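Local coordinates for protein 1-carboxybiuret hydrolase subunit AtzE (Pseudomonas sp., PDB 6C62) that hydrolyses 1-carboxybiuret to urea-1,3-dicarboxylate and ammonia, a step of atrazine degradation, at residues G149-S154 with L167-N172; A179-V184 with P370-S375; K188-R193 with G408-A413; A253-G258 with D363-I368; V412-W417 with V428-A433. All coordinates share one frame; numbering follows the deposited sequence.

Contact 1 is the most central of the five and lies at the probable catalytic site. Contacts 2, 3 and 5 are also buried. Contact 4 is partly exposed, near one end of the sheet, its centre about 27 Å from that of contact 1. Contacts 1, 3, 4 and 5 all reach the large mixed sheet; contact 2 joins a helix to a loop beside it. Contacts 3 and 5 share strand 411-416. Strand 428-432 of contact 5 also borders strand 366-368 of contact 4. Serine hydroxyls dominate contact 1 and a hydroxyl pair contact 2. A buried lysine marks contact 3, a cation-pi stack contact 4, and backbone pairing with aliphatic side chains contact 5.

Contact 1 (G149-S154 with L167-N172); sequences GSSGGS and LGSDTN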
# COMPACT_ATOMS: atom_id res chain seq x y z
N GLY A 149 26.13 8.10 7.31
CA GLY A 149 24.87 8.81 7.21
C GLY A 149 23.75 7.89 6.83
O GLY A 149 23.98 6.67 6.62
N SER A 150 22.53 8.42 6.73
CA SER A 150 22.19 9.81 6.95
C SER A 150 22.18 10.25 8.41
O SER A 150 22.14 11.44 8.64
CB SER A 150 20.84 10.15 6.29
OG SER A 150 19.78 9.45 6.91
N SER A 151 22.27 9.33 9.38
CA SER A 151 22.31 9.71 10.80
C SER A 151 23.75 9.96 11.32
O SER A 151 24.14 9.46 12.35
CB SER A 151 21.62 8.66 11.67
OG SER A 151 20.36 8.23 11.19
N GLY A 152 24.54 10.72 10.57
CA GLY A 152 25.94 10.92 10.90
C GLY A 152 26.19 11.64 12.23
O GLY A 152 27.10 11.26 12.99
N GLY A 153 25.39 12.66 12.52
CA GLY A 153 25.48 13.31 13.83
C GLY A 153 25.23 12.34 14.98
O GLY A 153 25.83 12.45 16.02
N SER A 154 24.30 11.40 14.80
CA SER A 154 23.93 10.41 15.80
C SER A 154 25.03 9.49 16.07
O SER A 154 25.27 9.15 17.24
CB SER A 154 22.65 9.64 15.38
OG SER A 154 21.60 10.59 15.10
N LEU A 167 19.26 9.12 18.94
CA LEU A 167 18.25 8.58 18.01
C LEU A 167 18.59 8.91 16.59
O LEU A 167 18.99 10.01 16.31
CB LEU A 167 16.85 9.06 18.35
CG LEU A 167 16.32 8.73 19.72
CD1 LEU A 167 14.84 9.05 19.79
CD2 LEU A 167 16.57 7.28 20.11
N GLY A 168 18.40 7.93 15.71
CA GLY A 168 18.52 8.09 14.28
C GLY A 168 17.34 7.52 13.52
O GLY A 168 16.32 7.11 14.12
N SER A 169 17.48 7.55 12.19
CA SER A 169 16.55 6.89 11.30
C SER A 169 17.32 6.03 10.35
O SER A 169 18.51 6.26 10.08
CB SER A 169 15.61 7.87 10.56
OG SER A 169 16.22 8.51 9.45
N ASP A 170 16.63 5.01 9.86
CA ASP A 170 17.19 4.02 8.95
C ASP A 170 16.11 3.57 7.96
O ASP A 170 15.14 2.90 8.32
CB ASP A 170 17.77 2.81 9.77
CG ASP A 170 18.62 1.85 8.90
OD1 ASP A 170 18.17 1.50 7.80
OD2 ASP A 170 19.73 1.43 9.34
N THR A 171 16.29 3.95 6.70
CA THR A 171 15.40 3.53 5.66
C THR A 171 16.05 2.42 4.87
O THR A 171 15.49 1.31 4.78
CB THR A 171 15.04 4.74 4.80
OG1 THR A 171 14.45 5.71 5.63
CG2 THR A 171 14.01 4.39 3.73
N ASN A 172 17.24 2.70 4.36
CA ASN A 172 18.04 1.76 3.58
C ASN A 172 19.44 1.56 4.18
O ASN A 172 20.32 1.01 3.50
CB ASN A 172 18.19 2.34 2.19
CG ASN A 172 16.85 2.44 1.45
OD1 ASN A 172 16.14 1.44 1.31
ND2 ASN A 172 16.49 3.66 1.00
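The serine- and glycine-rich segment of the amidase signature family meets a central strand here: Ser151 and Ser154 of 149-154 touch the backbone of 167-172. Ser151 sits just before helix 152-159, at its N-cap position. Its OG accepts a hydrogen bond from Ser169 N, 3.1 Å away with an N-H...O angle of 153°. Ser151 OG is also hydrogen-bonded to Lys74 NZ and to Ser174 O, so several polar partners surround one hydroxyl. One helical turn on, Ser154 OG donates to Leu167 O at 2.9 Å, approaching from above the carbonyl plane. Both hydroxyls lie beside their own backbone N, with chi1 of -47° in Ser151 and -54° in Ser154, and this turns both toward the strand. Gly168 runs between them, its CA 3.6 Å from Ser151 OG. A side chain at Gly168 would collide with that hydroxyl. The peptide bond before Ser150 is cis. Ser150 OG and Ser169 OG both bond to Lys74 NZ, and Ser150 N bonds to Ser174 OG. Ser150 and Lys74 probably form the charge relay, and Ser174 probably carries the acyl-ester. The geometry fits the Ser-cisSer-Lys catalytic triad of the amidase signature fold.

Contact 2 (A179-V184 with P370-S375); sequences ASLCGV and PATPIS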
# COMPACT_ATOMS: atom_id res chain seq x y z
N ALA A 179 26.75 3.70 12.54
CA ALA A 179 27.23 2.83 13.57
C ALA A 179 28.50 2.12 13.10
O ALA A 179 29.51 2.08 13.84
CB ALA A 179 26.18 1.78 13.96
N SER A 180 28.47 1.62 11.88
CA SER A 180 29.65 0.95 11.30
C SER A 180 30.87 1.87 11.22
O SER A 180 31.98 1.53 11.69
CB SER A 180 29.34 0.42 9.93
OG SER A 180 30.39 -0.33 9.35
N LEU A 181 30.68 3.01 10.56
CA LEU A 181 31.73 3.92 10.29
C LEU A 181 32.29 4.68 11.51
O LEU A 181 33.50 4.95 11.52
CB LEU A 181 31.36 4.86 9.18
CG LEU A 181 30.95 4.21 7.87
CD1 LEU A 181 30.94 5.26 6.78
CD2 LEU A 181 31.90 3.09 7.49
N CYS A 182 31.45 4.94 12.52
CA CYS A 182 31.88 5.60 13.76
C CYS A 182 32.32 4.63 14.87
O CYS A 182 32.82 5.06 15.93
CB CYS A 182 30.79 6.53 14.28
SG CYS A 182 30.60 8.01 13.29
N GLY A 183 32.11 3.33 14.68
CA GLY A 183 32.44 2.40 15.70
C GLY A 183 31.57 2.49 16.94
O GLY A 183 32.08 2.44 18.06
N VAL A 184 30.25 2.54 16.75
CA VAL A 184 29.35 2.54 17.87
C VAL A 184 28.22 1.54 17.60
O VAL A 184 28.17 0.93 16.53
CB VAL A 184 28.77 3.95 18.14
CG1 VAL A 184 29.88 4.97 18.41
CG2 VAL A 184 27.89 4.43 16.98
N PRO A 370 28.27 -8.02 6.90
CA PRO A 370 28.91 -6.77 7.24
C PRO A 370 27.92 -5.64 7.10
O PRO A 370 26.92 -5.76 6.38
CB PRO A 370 30.05 -6.64 6.21
CG PRO A 370 29.96 -7.85 5.30
CD PRO A 370 28.61 -8.48 5.54
N ALA A 371 28.15 -4.57 7.84
CA ALA A 371 27.31 -3.38 7.76
C ALA A 371 27.62 -2.45 6.60
O ALA A 371 26.71 -1.80 6.04
CB ALA A 371 27.41 -2.60 9.07
N THR A 372 28.90 -2.32 6.25
CA THR A 372 29.31 -1.47 5.14
C THR A 372 30.40 -2.22 4.37
O THR A 372 31.06 -3.09 4.96
CB THR A 372 29.87 -0.11 5.64
OG1 THR A 372 30.85 -0.33 6.67
CG2 THR A 372 28.79 0.75 6.17
N PRO A 373 30.57 -1.93 3.07
CA PRO A 373 31.57 -2.66 2.26
C PRO A 373 33.01 -2.35 2.65
O PRO A 373 33.86 -3.21 2.52
CB PRO A 373 31.30 -2.23 0.83
CG PRO A 373 30.09 -1.39 0.87
CD PRO A 373 29.80 -0.98 2.27
N ILE A 374 33.25 -1.13 3.14
CA ILE A 374 34.52 -0.65 3.59
C ILE A 374 34.32 0.28 4.83
O ILE A 374 33.19 0.68 5.15
CB ILE A 374 35.19 0.22 2.48
CG1 ILE A 374 34.27 1.37 2.03
CG2 ILE A 374 35.52 -0.59 1.23
CD1 ILE A 374 34.98 2.48 1.31
N SER A 375 35.43 0.63 5.48
CA SER A 375 35.43 1.64 6.55
C SER A 375 35.36 3.05 5.97
O SER A 375 35.42 3.22 4.75
CB SER A 375 36.68 1.48 7.41
OG SER A 375 36.53 0.31 8.17
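Ser180 carries OG anti to its backbone N (chi1 -175°), and Thr372 holds OG1 between its backbone N and carbonyl carbon (chi1 50°). These torsions bring the two hydroxyls tip to tip across the contact. Ser180 OG donates to Thr372 OG1 at 2.7 Å. Thr372 OG1 in turn donates to Ile374 O at 3.0 Å, two residues further along its own loop, reaching that oxygen from above the carbonyl plane. The result is a short chain of hydrogen bonds: serine to threonine to main-chain carbonyl. Both of its hydroxyls belong to buried residues. Ser180 OG has another partner in Gly427 N, so the helix is tied to the 426-432 strand as well as to the loop.

Apolar groups close in around these bonds. The methyl CB of Ala371 meets Ser180 CB at 3.7 Å. Thr372 CG2 lies at a similar distance from Ser180 OG. Leu181 follows on the helix and extends CD2 over the loop, where it lies 3.6 Å from Ile374 O and 3.7 Å from Thr372 OG1. That methyl therefore covers the threonine-to-carbonyl bond at both its ends. Ala371 makes a backbone bond to Gly427.

The helix stops just beyond the contact. Val184 N bonds to Ala179 O at 3.0 Å, and Gly183 turns the chain with positive phi. The contact thus packs helix 176-182, which follows the probable nucleophile Ser174, against the loop leaving strand 366-370, within the alpha/beta fold of the amidase family.

Contact 3 (K188-R193 with G408-A413); sequences KPTFGR and GCPVVA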
# COMPACT_ATOMS: atom_id res chain seq x y z
N LYS A 188 18.36 -1.09 14.48
CA LYS A 188 17.24 -0.78 13.58
C LYS A 188 16.21 -1.80 13.94
O LYS A 188 16.37 -2.96 13.59
CB LYS A 188 17.64 -0.91 12.14
CG LYS A 188 16.49 -0.56 11.21
CD LYS A 188 16.59 -1.14 9.80
CE LYS A 188 16.49 -2.64 9.73
NZ LYS A 188 15.16 -3.09 10.12
N PRO A 189 15.18 -1.42 14.70
CA PRO A 189 14.17 -2.39 15.06
C PRO A 189 13.35 -2.86 13.85
O PRO A 189 13.57 -2.42 12.71
CB PRO A 189 13.28 -1.64 16.08
CG PRO A 189 14.08 -0.43 16.46
CD PRO A 189 14.80 -0.09 15.19
N THR A 190 12.48 -3.81 14.12
CA THR A 190 11.54 -4.32 13.10
C THR A 190 10.74 -3.14 12.50
O THR A 190 10.35 -2.22 13.22
CB THR A 190 10.54 -5.29 13.71
OG1 THR A 190 11.25 -6.39 14.33
CG2 THR A 190 9.58 -5.80 12.70
N PHE A 191 10.49 -3.15 11.20
CA PHE A 191 9.59 -2.16 10.63
C PHE A 191 8.23 -2.22 11.36
O PHE A 191 7.61 -3.28 11.49
CB PHE A 191 9.38 -2.41 9.13
CG PHE A 191 8.63 -1.32 8.44
CD1 PHE A 191 9.27 -0.14 8.04
CD2 PHE A 191 7.28 -1.39 8.36
CE1 PHE A 191 8.56 0.91 7.49
CE2 PHE A 191 6.52 -0.33 7.82
CZ PHE A 191 7.19 0.85 7.40
N GLY A 192 7.77 -1.09 11.85
CA GLY A 192 6.50 -0.97 12.57
C GLY A 192 6.58 -1.20 14.05
O GLY A 192 5.54 -1.18 14.70
N ARG A 193 7.77 -1.37 14.60
CA ARG A 193 7.92 -1.51 16.03
C ARG A 193 7.78 -0.19 16.81
O ARG A 193 7.10 -0.12 17.82
CB ARG A 193 9.30 -2.15 16.32
CG ARG A 193 9.68 -2.26 17.77
CD ARG A 193 8.89 -3.28 18.56
NE ARG A 193 9.40 -4.63 18.30
CZ ARG A 193 8.95 -5.73 18.92
NH1 ARG A 193 9.49 -6.91 18.66
NH2 ARG A 193 7.94 -5.67 19.74
N GLY A 408 12.32 -5.43 6.44
CA GLY A 408 11.89 -4.91 7.74
C GLY A 408 12.39 -5.74 8.92
O GLY A 408 11.84 -5.61 10.00
N CYS A 409 13.44 -6.57 8.71
CA CYS A 409 13.98 -7.42 9.76
C CYS A 409 14.78 -6.58 10.76
O CYS A 409 15.51 -5.69 10.34
CB CYS A 409 14.94 -8.46 9.16
SG CYS A 409 14.19 -9.66 8.07
N PRO A 410 14.71 -6.88 12.04
CA PRO A 410 15.52 -6.12 12.98
C PRO A 410 17.01 -6.46 12.88
O PRO A 410 17.39 -7.58 12.52
CB PRO A 410 14.94 -6.53 14.35
CG PRO A 410 14.45 -7.92 14.14
CD PRO A 410 13.92 -7.91 12.70
N VAL A 411 17.87 -5.47 13.20
CA VAL A 411 19.33 -5.58 13.06
C VAL A 411 20.01 -4.85 14.16
O VAL A 411 19.63 -3.72 14.43
CB VAL A 411 19.85 -4.95 11.73
CG1 VAL A 411 21.38 -5.02 11.63
CG2 VAL A 411 19.21 -5.57 10.53
N VAL A 412 20.97 -5.50 14.82
CA VAL A 412 21.95 -4.79 15.70
C VAL A 412 23.22 -4.67 14.89
O VAL A 412 23.71 -5.67 14.29
CB VAL A 412 22.22 -5.53 16.98
CG1 VAL A 412 23.46 -5.01 17.73
CG2 VAL A 412 21.05 -5.41 17.90
N ALA A 413 23.74 -3.46 14.86
CA ALA A 413 25.03 -3.16 14.25
C ALA A 413 26.09 -3.08 15.37
O ALA A 413 26.03 -2.23 16.25
CB ALA A 413 25.00 -1.88 13.46
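Lys188 and Val411 face each other as an antiparallel hydrogen-bonded pair, their side chains on one face of the sheet and crossing at a slant. Lys188 CE comes 4.1 Å from Val411 CG2. The lysine chain leaves with CG anti to the backbone N, then bends at chi3 and chi4 (66° and 67°) and folds back over the opposite segment. This brings NZ to Cys409 O at 2.6 Å, where it donates from above the carbonyl plane. NZ also donates to Pro189 O, again from above the plane. The buried ammonium is thus gripped by two main-chain carbonyls, whose oxygens would probably help to stabilise its charge. A methionine in place of Lys188 would probably leave the carbonyls of Cys409 and Pro189 without this shared donor.

The segments join strand 185-188 to strand 411-416 in the large mixed sheet of the amidase fold. Lys188 N and Val411 O, and Val411 N and Lys188 O, form the paired backbone bonds, each 2.9 Å long. Beyond the strands, Thr190 and Pro410 lie side by side, pointing the same way. Thr190 OG1 rests 3.5 Å from Pro410 CD, while its hydrogen bond goes to Trp435 N. Phe191 N donates to Gly408 O at 3.1 Å. Phe191 CB packs 3.8 Å from Gly408 CA, and its ring turns away to meet His208 edge to face. A neighbouring subunit packs on Thr190 and Phe191.

Contact 4 (A253-G258 with D363-I368); sequences AGLRIG and DWDILI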
# COMPACT_ATOMS: atom_id res chain seq x y z
N ALA A 253 22.93 -20.09 23.35
CA ALA A 253 22.93 -21.57 23.34
C ALA A 253 21.74 -22.07 22.57
O ALA A 253 20.65 -21.62 22.79
CB ALA A 253 22.95 -22.16 24.75
N GLY A 254 21.97 -22.97 21.61
CA GLY A 254 20.91 -23.61 20.85
C GLY A 254 20.33 -22.83 19.68
O GLY A 254 19.46 -23.34 18.97
N LEU A 255 20.79 -21.59 19.47
CA LEU A 255 20.36 -20.81 18.32
C LEU A 255 21.04 -21.26 17.07
O LEU A 255 22.18 -21.66 17.08
CB LEU A 255 20.59 -19.33 18.56
CG LEU A 255 19.84 -18.68 19.72
CD1 LEU A 255 20.21 -17.20 19.73
CD2 LEU A 255 18.32 -18.83 19.69
N ARG A 256 20.34 -21.17 15.96
CA ARG A 256 20.91 -21.46 14.65
C ARG A 256 21.43 -20.14 14.02
O ARG A 256 20.65 -19.22 13.73
CB ARG A 256 19.89 -22.20 13.77
CG ARG A 256 20.62 -23.27 12.92
CD ARG A 256 19.76 -24.07 11.92
NE ARG A 256 20.61 -24.58 10.83
CZ ARG A 256 20.25 -24.80 9.56
NH1 ARG A 256 19.01 -24.59 9.15
NH2 ARG A 256 21.15 -25.27 8.70
N ILE A 257 22.74 -20.03 13.89
CA ILE A 257 23.36 -18.77 13.44
C ILE A 257 24.13 -19.04 12.18
O ILE A 257 24.94 -19.94 12.13
CB ILE A 257 24.26 -18.14 14.54
CG1 ILE A 257 23.54 -18.14 15.90
CG2 ILE A 257 24.77 -16.73 14.15
CD1 ILE A 257 24.19 -17.29 16.98
N GLY A 258 23.87 -18.27 11.14
CA GLY A 258 24.55 -18.39 9.88
C GLY A 258 25.21 -17.13 9.37
O GLY A 258 24.93 -16.02 9.85
N ASP A 363 14.35 -21.40 9.27
CA ASP A 363 15.50 -22.28 9.40
C ASP A 363 16.65 -21.63 10.20
O ASP A 363 17.62 -22.30 10.49
CB ASP A 363 16.01 -22.68 8.02
CG ASP A 363 14.88 -23.34 7.12
OD1 ASP A 363 13.94 -23.98 7.63
OD2 ASP A 363 14.90 -23.19 5.89
N TRP A 364 16.57 -20.33 10.54
CA TRP A 364 17.71 -19.60 11.11
C TRP A 364 17.18 -18.67 12.17
O TRP A 364 16.06 -18.13 12.00
CB TRP A 364 18.48 -18.84 10.03
CG TRP A 364 19.06 -19.72 9.03
CD1 TRP A 364 18.55 -20.04 7.81
CD2 TRP A 364 20.25 -20.51 9.18
NE1 TRP A 364 19.37 -20.97 7.16
CE2 TRP A 364 20.41 -21.26 7.99
CE3 TRP A 364 21.22 -20.63 10.20
CZ2 TRP A 364 21.50 -22.12 7.79
CZ3 TRP A 364 22.30 -21.47 10.00
CH2 TRP A 364 22.43 -22.22 8.83
N ASP A 365 17.96 -18.50 13.25
CA ASP A 365 17.62 -17.53 14.31
C ASP A 365 18.31 -16.17 14.08
O ASP A 365 17.67 -15.12 14.22
CB ASP A 365 17.96 -18.10 15.67
CG ASP A 365 17.18 -19.39 15.95
OD1 ASP A 365 15.95 -19.26 16.00
OD2 ASP A 365 17.76 -20.54 16.00
N ILE A 366 19.60 -16.21 13.73
CA ILE A 366 20.40 -15.00 13.47
C ILE A 366 21.24 -15.22 12.21
O ILE A 366 21.79 -16.34 12.01
CB ILE A 366 21.28 -14.68 14.67
CG1 ILE A 366 20.46 -14.27 15.86
CG2 ILE A 366 22.21 -13.51 14.40
CD1 ILE A 366 21.07 -14.76 17.12
N LEU A 367 21.35 -14.20 11.37
CA LEU A 367 22.23 -14.21 10.21
C LEU A 367 23.18 -13.04 10.29
O LEU A 367 22.77 -11.95 10.72
CB LEU A 367 21.45 -14.21 8.89
CG LEU A 367 20.53 -15.46 8.72
CD1 LEU A 367 19.54 -15.28 7.59
CD2 LEU A 367 21.38 -16.69 8.43
N ILE A 368 24.43 -13.25 9.88
CA ILE A 368 25.48 -12.26 10.01
C ILE A 368 25.95 -11.74 8.66
O ILE A 368 26.25 -12.50 7.73
CB ILE A 368 26.72 -12.88 10.68
CG1 ILE A 368 26.34 -13.52 12.00
CG2 ILE A 368 27.77 -11.80 10.93
CD1 ILE A 368 27.51 -14.34 12.53
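Arg256 lays its guanidinium flat on the ring of Trp364, with centres 3.7 Å apart and planes at 21°. This is a cation-pi stack over the ring face, with Arg256 CZ 3.6 Å from the centroid of the six-membered ring. The arginine chain is extended from CG to NE and crosses the indole at a slant. NH1 donates to Asp363 O at 3.0 Å, and NH2 makes a salt bridge with Glu287. Leu367 CD2 covers the opposite face of the ring. An alanine in place of Trp364 would probably leave the guanidinium without its aromatic floor and freer to turn.

The backbone of Arg256 is held too. Its N donates almost straight (175°) to the anti lone pair of Asp365 OD2 at 2.7 Å. Its O accepts from both Asp365 N and Ile366 N. The strands run parallel: Gly258 N bonds to Ile366 O, and Ile368 N to Gly258 O at 2.8 Å. A CB on Gly258 would be tight against Trp364 CZ3 and Leu367 CD2. Leu255 CD1 meets Ile366 CD1 at 3.7 Å. The chemistry implies a partly exposed site near one sheet end, where the ring, the Asp363 carbonyl and Glu287 probably together stabilise the arginine's charge.

Contact 5 (V412-W417 with V428-A433); sequences VAAPTW and VQLIAA
Val428, Val412 and Leu430 give up the most surface in this contact, and all three side chains stand on the same face of the sheet together with Ala414. In the conformer given, CG1 of Val428 packs 3.5 Å from Ala414 CB and also nears Thr416 CG2. Leu430 spreads over the same face. Its CD1 lies 4.3 Å from Ala414 CB and 4.4 Å from Val412 CG1, and its CB rests on Val412 O. The small Ala414 thus sits against both larger residues of the partner strand.

Strands 412-416 and 428-432 belong to a beta hairpin in the middle of the large mixed sheet, with axes 4.8 Å apart and N-to-C directions at 150°. Val412 and Leu430 form one antiparallel hydrogen-bonded pair, with Leu430 N bonding to Val412 O at 2.8 Å. Ala414 and Val428 form another, with Ala414 N to Val428 O at 2.9 Å. Ala413 and Gln429 make the non-hydrogen-bonded pair between them. Their side chains take the other face, where the Gln429 amide bonds to Pro370 O, Leu400 O and Arg176. The Val428 face is covered by helices: Val412 meets Leu441 of helix 437-449, and Val428 meets Ala279 of helix 270-283. Thr416 OG1 bonds to Ile426 O.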
# COMPACT_ATOMS: atom_id res chain seq x y z
N VAL A 412 20.97 -5.50 14.82
CA VAL A 412 21.95 -4.79 15.70
C VAL A 412 23.22 -4.67 14.89
O VAL A 412 23.71 -5.67 14.29
CB VAL A 412 22.22 -5.53 16.98
CG1 VAL A 412 23.46 -5.01 17.73
CG2 VAL A 412 21.05 -5.41 17.90
N ALA A 413 23.74 -3.46 14.86
CA ALA A 413 25.03 -3.16 14.25
C ALA A 413 26.09 -3.08 15.37
O ALA A 413 26.03 -2.23 16.25
CB ALA A 413 25.00 -1.88 13.46
N ALA A 414 26.95 -4.07 15.39
CA ALA A 414 27.96 -4.24 16.43
C ALA A 414 29.33 -3.72 15.93
O ALA A 414 29.78 -4.14 14.86
CB ALA A 414 28.08 -5.71 16.79
N PRO A 415 29.98 -2.83 16.68
CA PRO A 415 31.23 -2.19 16.23
C PRO A 415 32.46 -3.11 16.46
O PRO A 415 32.59 -3.64 17.57
CB PRO A 415 31.30 -0.93 17.07
CG PRO A 415 30.61 -1.32 18.35
CD PRO A 415 29.51 -2.28 17.96
N THR A 416 33.23 -3.37 15.42
CA THR A 416 34.44 -4.18 15.49
C THR A 416 35.62 -3.43 14.86
O THR A 416 35.46 -2.36 14.21
CB THR A 416 34.29 -5.54 14.77
OG1 THR A 416 34.34 -5.32 13.37
CG2 THR A 416 32.96 -6.25 15.09
N TRP A 417 36.83 -3.96 15.11
CA TRP A 417 38.06 -3.23 14.85
C TRP A 417 39.01 -4.20 14.13
O TRP A 417 39.89 -4.75 14.74
CB TRP A 417 38.66 -2.70 16.15
CG TRP A 417 37.73 -1.69 16.79
CD1 TRP A 417 36.70 -1.96 17.64
CD2 TRP A 417 37.72 -0.30 16.58
NE1 TRP A 417 36.07 -0.80 18.00
CE2 TRP A 417 36.66 0.24 17.35
CE3 TRP A 417 38.49 0.57 15.79
CZ2 TRP A 417 36.37 1.61 17.37
CZ3 TRP A 417 38.21 1.94 15.84
CH2 TRP A 417 37.15 2.44 16.61
N VAL A 428 29.29 -5.02 12.13
CA VAL A 428 28.66 -6.25 11.70
C VAL A 428 27.15 -6.17 11.97
O VAL A 428 26.74 -5.80 13.07
CB VAL A 428 29.30 -7.46 12.42
CG1 VAL A 428 28.97 -7.49 13.89
CG2 VAL A 428 28.81 -8.75 11.84
N GLN A 429 26.35 -6.57 10.97
CA GLN A 429 24.89 -6.70 11.14
C GLN A 429 24.57 -8.07 11.74
O GLN A 429 24.98 -9.11 11.20
CB GLN A 429 24.17 -6.59 9.80
CG GLN A 429 24.35 -5.28 9.05
CD GLN A 429 23.47 -5.19 7.81
OE1 GLN A 429 22.30 -4.79 7.92
NE2 GLN A 429 24.01 -5.51 6.62
N LEU A 430 23.83 -8.06 12.84
CA LEU A 430 23.23 -9.26 13.43
C LEU A 430 21.73 -9.16 13.16
O LEU A 430 21.03 -8.31 13.72
CB LEU A 430 23.54 -9.28 14.91
CG LEU A 430 25.03 -9.14 15.30
CD1 LEU A 430 25.18 -8.92 16.77
CD2 LEU A 430 25.81 -10.34 14.86
N ILE A 431 21.25 -9.99 12.24
CA ILE A 431 19.92 -9.84 11.61
C ILE A 431 19.08 -10.97 12.15
O ILE A 431 19.51 -12.13 12.13
CB ILE A 431 19.98 -9.97 10.09
CG1 ILE A 431 21.05 -9.06 9.50
CG2 ILE A 431 18.65 -9.66 9.43
CD1 ILE A 431 21.54 -9.41 8.13
N ALA A 432 17.88 -10.66 12.58
CA ALA A 432 16.91 -11.67 13.00
C ALA A 432 15.58 -11.49 12.28
O ALA A 432 15.37 -10.51 11.54
CB ALA A 432 16.72 -11.59 14.51
N ALA A 433 14.67 -12.45 12.48
CA ALA A 433 13.34 -12.39 11.89
C ALA A 433 12.57 -11.20 12.43
O ALA A 433 12.85 -10.77 13.55
CB ALA A 433 12.57 -13.67 12.22